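Local coordinates for Bd3460 (Bdellovibrio bacteriovorus, PDB 5CEC), which probably protects the predator from its own endopeptidase Bd3459, which it binds as an ankyrin-repeat immunity protein, at residues V79-L82 / L83-V87; A112-L115 / I116-G119; K143-A146 / E147-A151. All coordinates share one frame; numbering follows the deposited sequence.

Contact 1: V79-L82 / L83-V87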
loop_
_atom_site.group_PDB
_atom_site.type_symbol
_atom_site.label_atom_id
_atom_site.label_comp_id
_atom_site.label_asym_id
_atom_site.label_seq_id
_atom_site.Cartn_x
_atom_site.Cartn_y
_atom_site.Cartn_z
ATOM N N VAL B 79 -0.534 5.118 -17.548
ATOM C CA VAL B 79 -0.861 4.149 -18.598
ATOM C C VAL B 79 -1.803 4.797 -19.610
ATOM O O VAL B 79 -1.587 4.670 -20.796
ATOM C CB VAL B 79 -1.469 2.865 -18.009
ATOM C CG1 VAL B 79 -2.110 1.972 -19.066
ATOM C CG2 VAL B 79 -0.384 2.100 -17.300
ATOM N N LYS B 80 -2.829 5.504 -19.141
ATOM C CA LYS B 80 -3.774 6.129 -20.062
ATOM C C LYS B 80 -3.081 7.153 -20.959
ATOM O O LYS B 80 -3.363 7.230 -22.170
ATOM C CB LYS B 80 -4.915 6.792 -19.289
ATOM C CG LYS B 80 -5.916 5.840 -18.668
ATOM C CD LYS B 80 -6.974 6.609 -17.874
ATOM C CE LYS B 80 -8.161 5.741 -17.484
ATOM N NZ LYS B 80 -9.273 6.568 -16.911
ATOM N N PHE B 81 -2.182 7.942 -20.368
ATOM C CA PHE B 81 -1.405 8.918 -21.121
ATOM C C PHE B 81 -0.558 8.249 -22.212
ATOM O O PHE B 81 -0.549 8.663 -23.382
ATOM C CB PHE B 81 -0.523 9.759 -20.183
ATOM C CG PHE B 81 0.434 10.667 -20.905
ATOM C CD1 PHE B 81 -0.037 11.795 -21.574
ATOM C CD2 PHE B 81 1.801 10.379 -20.963
ATOM C CE1 PHE B 81 0.835 12.623 -22.260
ATOM C CE2 PHE B 81 2.681 11.213 -21.659
ATOM C CZ PHE B 81 2.197 12.337 -22.301
ATOM N N LEU B 82 0.118 7.169 -21.859
ATOM C CA LEU B 82 0.924 6.444 -22.840
ATOM C C LEU B 82 0.081 5.760 -23.917
ATOM O O LEU B 82 0.463 5.752 -25.093
ATOM C CB LEU B 82 1.808 5.420 -22.154
ATOM C CG LEU B 82 2.886 6.025 -21.250
ATOM C CD1 LEU B 82 3.592 4.955 -20.423
ATOM C CD2 LEU B 82 3.903 6.874 -22.008
ATOM N N LEU B 83 -1.083 5.224 -23.551
ATOM C CA LEU B 83 -1.996 4.664 -24.553
ATOM C C LEU B 83 -2.444 5.733 -25.560
ATOM O O LEU B 83 -2.589 5.444 -26.761
ATOM C CB LEU B 83 -3.229 4.015 -23.891
ATOM C CG LEU B 83 -2.956 2.787 -23.038
ATOM C CD1 LEU B 83 -4.209 2.325 -22.352
ATOM C CD2 LEU B 83 -2.421 1.675 -23.881
ATOM N N SER B 84 -2.614 6.964 -25.102
ATOM C CA SER B 84 -2.992 8.063 -26.004
ATOM C C SER B 84 -1.886 8.399 -27.007
ATOM O O SER B 84 -2.168 8.984 -28.042
ATOM C CB SER B 84 -3.397 9.301 -25.202
ATOM O OG SER B 84 -2.280 10.078 -24.784
ATOM N N LYS B 85 -0.638 8.028 -26.702
ATOM C CA LYS B 85 0.484 8.159 -27.633
ATOM C C LYS B 85 0.644 6.943 -28.550
ATOM O O LYS B 85 1.575 6.899 -29.351
ATOM C CB LYS B 85 1.787 8.405 -26.868
ATOM C CG LYS B 85 1.767 9.632 -25.954
ATOM C CD LYS B 85 1.584 10.931 -26.739
ATOM C CE LYS B 85 1.553 12.162 -25.842
ATOM N NZ LYS B 85 1.059 13.364 -26.571
ATOM N N LYS B 86 -0.241 5.955 -28.423
ATOM C CA LYS B 86 -0.300 4.783 -29.320
ATOM C C LYS B 86 0.951 3.914 -29.230
ATOM O O LYS B 86 1.404 3.383 -30.233
ATOM C CB LYS B 86 -0.589 5.189 -30.769
ATOM C CG LYS B 86 -1.712 6.191 -30.937
ATOM C CD LYS B 86 -3.053 5.665 -30.463
ATOM C CE LYS B 86 -4.173 6.656 -30.770
ATOM N NZ LYS B 86 -4.660 6.569 -32.173
ATOM N N VAL B 87 1.469 3.737 -28.012
ATOM C CA VAL B 87 2.621 2.880 -27.815
ATOM C C VAL B 87 2.292 1.426 -28.148
ATOM O O VAL B 87 1.127 0.982 -28.096
ATOM C CB VAL B 87 3.136 2.983 -26.365
ATOM C CG1 VAL B 87 3.589 4.402 -26.084
ATOM C CG2 VAL B 87 2.115 2.446 -25.347
#
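V79 and L83, one turn apart on helix 76-84, open the apolar part of this local contact. Their side chains run side by side in the same direction, with V79 CG1 3.9 Å from L83 CD1. At the helix end V87 CG1 lies 3.5 Å from L82 O and V87 CG2 a looser 4.4 Å from L82 CB. On another side of the helix F81 and K85 make a mixed pair: the aliphatic CE of K85 comes to 3.6 Å from F81 CZ, approaching the ring obliquely. K85 gets there by folding at chi2 (-63°), which turns its chain back over the last turn instead of letting it run outward, and its NZ finishes in a hydrogen bond to Q50.

Hydrogen bonds make up the rest. L83 N to V79 O is a regular helical bond of 2.9 Å, and S84 N to K80 O continues the series. At F81 O the pattern changes. The hydroxyl of S84 stands between its own backbone N and carbonyl carbon (chi1 83°) and donates OG to F81 O at 2.6 Å, tilted slightly from the carbonyl plane. The same oxygen takes only a weak bond from K85 N at 3.4 Å; K85 N has a shorter bond to L82 O at 3.0 Å, reaching that oxygen from above the carbonyl plane. The side chain thus strengthens the grip on an acceptor that the backbone holds poorly. K86 then takes positive phi and K86 N bonds to L83 O, closing a Schellman motif.

In the ankyrin stack the turn lies between two helices of the same layer: F81 packs on V45, K46 and V49 of helix 42-49, V79 on V111 and L115 of helix 109-117. Helix 66-72 packs against V79, L82 and V87.

Contact 2: A112-L115 / I116-G119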
loop_
_atom_site.group_PDB
_atom_site.type_symbol
_atom_site.label_atom_id
_atom_site.label_comp_id
_atom_site.label_asym_id
_atom_site.label_seq_id
_atom_site.Cartn_x
_atom_site.Cartn_y
_atom_site.Cartn_z
ATOM N N ALA B 112 -4.785 -3.512 -15.612
ATOM C CA ALA B 112 -5.009 -4.677 -16.474
ATOM C C ALA B 112 -6.316 -4.464 -17.264
ATOM O O ALA B 112 -6.352 -4.714 -18.487
ATOM C CB ALA B 112 -5.098 -5.962 -15.657
ATOM N N GLU B 113 -7.385 -4.033 -16.583
ATOM C CA GLU B 113 -8.640 -3.779 -17.276
ATOM C C GLU B 113 -8.502 -2.750 -18.368
ATOM O O GLU B 113 -9.055 -2.941 -19.455
ATOM C CB GLU B 113 -9.769 -3.389 -16.318
ATOM C CG GLU B 113 -10.209 -4.539 -15.424
ATOM C CD GLU B 113 -10.855 -5.637 -16.224
ATOM O OE1 GLU B 113 -11.968 -5.425 -16.744
ATOM O OE2 GLU B 113 -10.205 -6.676 -16.403
ATOM N N GLU B 114 -7.773 -1.676 -18.078
ATOM C CA GLU B 114 -7.523 -0.623 -19.051
ATOM C C GLU B 114 -6.812 -1.190 -20.263
ATOM O O GLU B 114 -7.163 -0.867 -21.388
ATOM C CB GLU B 114 -6.708 0.505 -18.413
ATOM C CG GLU B 114 -6.506 1.731 -19.294
ATOM C CD GLU B 114 -7.750 2.587 -19.484
ATOM O OE1 GLU B 114 -8.721 2.468 -18.703
ATOM O OE2 GLU B 114 -7.737 3.393 -20.432
ATOM N N LEU B 115 -5.774 -1.991 -20.040
ATOM C CA LEU B 115 -4.973 -2.554 -21.128
ATOM C C LEU B 115 -5.780 -3.520 -21.980
ATOM O O LEU B 115 -5.719 -3.482 -23.226
ATOM C CB LEU B 115 -3.695 -3.210 -20.608
ATOM C CG LEU B 115 -2.641 -2.223 -20.102
ATOM C CD1 LEU B 115 -1.578 -2.981 -19.345
ATOM C CD2 LEU B 115 -1.993 -1.427 -21.218
ATOM N N ILE B 116 -6.595 -4.346 -21.333
ATOM C CA ILE B 116 -7.453 -5.278 -22.096
ATOM C C ILE B 116 -8.478 -4.512 -22.975
ATOM O O ILE B 116 -8.646 -4.849 -24.136
ATOM C CB ILE B 116 -8.153 -6.277 -21.132
ATOM C CG1 ILE B 116 -7.103 -7.184 -20.472
ATOM C CG2 ILE B 116 -9.188 -7.135 -21.859
ATOM C CD1 ILE B 116 -7.617 -7.988 -19.302
ATOM N N LYS B 117 -9.127 -3.489 -22.423
ATOM C CA LYS B 117 -10.026 -2.635 -23.190
ATOM C C LYS B 117 -9.335 -1.896 -24.330
ATOM O O LYS B 117 -9.962 -1.571 -25.333
ATOM C CB LYS B 117 -10.730 -1.610 -22.274
ATOM C CG LYS B 117 -11.742 -2.256 -21.347
ATOM C CD LYS B 117 -12.454 -1.292 -20.406
ATOM C CE LYS B 117 -11.530 -0.278 -19.745
ATOM N NZ LYS B 117 -12.169 0.370 -18.565
ATOM N N ALA B 118 -8.042 -1.640 -24.167
ATOM C CA ALA B 118 -7.221 -1.020 -25.192
ATOM C C ALA B 118 -6.651 -1.983 -26.229
ATOM O O ALA B 118 -5.921 -1.550 -27.128
ATOM C CB ALA B 118 -6.092 -0.225 -24.558
ATOM N N GLY B 119 -6.987 -3.267 -26.107
ATOM C CA GLY B 119 -6.639 -4.272 -27.102
ATOM C C GLY B 119 -5.375 -5.060 -26.862
ATOM O O GLY B 119 -4.894 -5.740 -27.764
#
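K117 and E113 share the last turn of helix 109-117, the second helix of a predicted ankyrin repeat, which ends in a Schellman motif at G119. The contact is local, and the K117 side chain traces it well. CB starts 3.5 Å from E113 O, a carbonyl that already accepts the backbone N-H of K117 in a nearly straight bond (170° at the hydrogen). CG, set anti to its own carbonyl carbon, comes to 3.4 Å from that same oxygen. CD swings out a little, and the bend at chi3 (-44°) brings CE back to 3.6 Å from E113 O. The methylene chain therefore curls around one carbonyl.

At the tip, NZ approaches the carboxylate of E114. E114 bends too, at chi2 (72°), and this turns its OE1 toward the lysine. The two chains slant across each other and stop with NZ 4.0 Å from OE1, beyond a salt bridge. The attraction is probably diffuse; the E114 side chain also packs on L76, K80 and L83 of helix 76-84, with CG toward L83 and OE2 beside K80 CG.

I116 belongs to the buried side of the helix. Its CG1 lies against A112 O, while its side chain packs on L100 of helix 99-105 and on I149 and K152 of helix 143-152. Across it slants E113, OE2 4.1 Å from I116 CD1, its carboxylate held by T145 OG1 and S148 OG of helix 143-152.

Past K117 the helix winds up. A118 N bonds to E114 O at 3.0 Å and only weakly to L115 O. G119 then takes positive phi, where a CB would jam against the carbonyl oxygen of A118, and its N donates to I116 O at 3.0 Å.

Contact 3: K143-A146 / E147-A151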
loop_
_atom_site.group_PDB
_atom_site.type_symbol
_atom_site.label_atom_id
_atom_site.label_comp_id
_atom_site.label_asym_id
_atom_site.label_seq_id
_atom_site.Cartn_x
_atom_site.Cartn_y
_atom_site.Cartn_z
ATOM N N LYS B 143 -11.359 -11.888 -10.049
ATOM C CA LYS B 143 -12.390 -12.486 -10.863
ATOM C C LYS B 143 -12.799 -11.620 -12.053
ATOM O O LYS B 143 -13.012 -12.136 -13.139
ATOM C CB LYS B 143 -13.626 -12.793 -9.972
ATOM C CG LYS B 143 -14.815 -13.427 -10.668
ATOM C CD LYS B 143 -16.069 -13.395 -9.779
ATOM C CE LYS B 143 -16.350 -14.709 -9.073
ATOM N NZ LYS B 143 -17.816 -14.842 -8.836
ATOM N N LYS B 144 -12.887 -10.314 -11.848
ATOM C CA LYS B 144 -13.299 -9.404 -12.912
ATOM C C LYS B 144 -12.310 -9.485 -14.072
ATOM O O LYS B 144 -12.727 -9.584 -15.215
ATOM C CB LYS B 144 -13.396 -7.977 -12.379
ATOM C CG LYS B 144 -13.780 -6.932 -13.423
ATOM C CD LYS B 144 -13.982 -5.563 -12.786
ATOM C CE LYS B 144 -14.322 -4.511 -13.832
ATOM N NZ LYS B 144 -14.508 -3.163 -13.227
ATOM N N THR B 145 -11.008 -9.452 -13.786
ATOM C CA THR B 145 -10.021 -9.524 -14.856
ATOM C C THR B 145 -9.959 -10.915 -15.475
ATOM O O THR B 145 -9.825 -11.046 -16.678
ATOM C CB THR B 145 -8.651 -9.001 -14.398
ATOM O OG1 THR B 145 -8.745 -7.589 -14.201
ATOM C CG2 THR B 145 -7.577 -9.247 -15.443
ATOM N N ALA B 146 -10.126 -11.957 -14.672
ATOM C CA ALA B 146 -10.193 -13.296 -15.239
ATOM C C ALA B 146 -11.344 -13.369 -16.281
ATOM O O ALA B 146 -11.188 -13.950 -17.358
ATOM C CB ALA B 146 -10.377 -14.333 -14.129
ATOM N N GLU B 147 -12.505 -12.818 -15.924
ATOM C CA GLU B 147 -13.672 -12.749 -16.835
ATOM C C GLU B 147 -13.351 -11.918 -18.084
ATOM O O GLU B 147 -13.706 -12.309 -19.182
ATOM C CB GLU B 147 -14.915 -12.215 -16.105
ATOM C CG GLU B 147 -15.442 -13.178 -15.077
ATOM C CD GLU B 147 -16.676 -12.742 -14.340
ATOM O OE1 GLU B 147 -16.873 -11.534 -14.107
ATOM O OE2 GLU B 147 -17.455 -13.644 -13.960
ATOM N N SER B 148 -12.686 -10.778 -17.915
ATOM C CA SER B 148 -12.307 -9.968 -19.057
ATOM C C SER B 148 -11.393 -10.705 -20.027
ATOM O O SER B 148 -11.510 -10.544 -21.244
ATOM C CB SER B 148 -11.681 -8.654 -18.617
ATOM O OG SER B 148 -12.628 -7.843 -17.913
ATOM N N ILE B 149 -10.484 -11.492 -19.490
ATOM C CA ILE B 149 -9.599 -12.302 -20.329
ATOM C C ILE B 149 -10.406 -13.332 -21.124
ATOM O O ILE B 149 -10.229 -13.476 -22.328
ATOM C CB ILE B 149 -8.495 -12.943 -19.463
ATOM C CG1 ILE B 149 -7.535 -11.869 -18.962
ATOM C CG2 ILE B 149 -7.770 -14.051 -20.204
ATOM C CD1 ILE B 149 -6.671 -12.316 -17.812
ATOM N N LEU B 150 -11.290 -14.052 -20.449
ATOM C CA LEU B 150 -12.088 -15.081 -21.117
ATOM C C LEU B 150 -13.042 -14.496 -22.159
ATOM O O LEU B 150 -13.345 -15.125 -23.155
ATOM C CB LEU B 150 -12.897 -15.888 -20.105
ATOM C CG LEU B 150 -12.037 -16.748 -19.170
ATOM C CD1 LEU B 150 -12.973 -17.442 -18.184
ATOM C CD2 LEU B 150 -11.192 -17.751 -19.922
ATOM N N ALA B 151 -13.491 -13.272 -21.935
ATOM C CA ALA B 151 -14.359 -12.602 -22.908
ATOM C C ALA B 151 -13.619 -12.392 -24.235
ATOM O O ALA B 151 -14.233 -12.322 -25.277
ATOM C CB ALA B 151 -14.840 -11.279 -22.341
#
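K143 and E147 meet at the one flat side-chain group of this turn, the E147 carboxylate. The K143 chain lies over one of its faces, CG standing 4.2 Å from E147 CD and almost straight above the plane. Both side chains point the same way. At the oxygens, OE2 has K186 NZ as a long, weak ion-pair partner, whereas K143 NZ stays 5.3 Å from OE2 and is near it without touching. E147 is extended beyond CG, and CG itself packs 3.3 Å from K143 O. F182 of helix 177-185 touches both side chains, as well as A146.

Beneath the side chains runs an unbroken set of helical bonds of helix 143-152: E147 N to K143 O, S148 N to K144 O, I149 N to T145 O and L150 N to A146 O, all between 2.9 and 3.1 Å. From K143, where the helix begins, each carbonyl accepts the N-H four residues later.

On the opposite flank T145 and I149 meet through methyl groups. With T145 CG2 anti to the backbone N, the methyl reaches I149 CD1 at 4.0 Å, the two side chains crossing at a slant. The rotation that places the methyl there directs OG1 to the carboxylate of E113, which S148 OG bonds as well. I149 goes on to L134 and F135 of helix 134-141, and L150 also rests on F135.

Chemically, the turn has two unlike sides. E147 lies among lysines, which probably keep it ionised, but K143 NZ at a distance and K186 NZ in a weak pair hold it only loosely. The hydroxyls of T145 and S148, by contrast, offer neutral partners to E113 of the neighbouring helix 109-117, and the pair of bonds should help to stabilise its negative charge.

The three contacts lie on three alternate helices of the chain, packed side by side in the ankyrin stack. Contact 1 and contact 2 have centres 11 Å apart, as do contact 2 and contact 3, while the centres of contacts 1 and 3 are 22 Å apart and their nearest atoms about 12 Å. The first interface is packing: L83 CD1 lies 3.9 Å from A118 CB, and K80 CG 3.5 Å from E114 OE2. The second adds probable hydrogen bonds, E113 OE1 to S148 OG and E113 OE2 to T145 OG1, each 2.8 Å. No other protein chain of the assembly touches any of these segments, consistent with a role within the repeat stack.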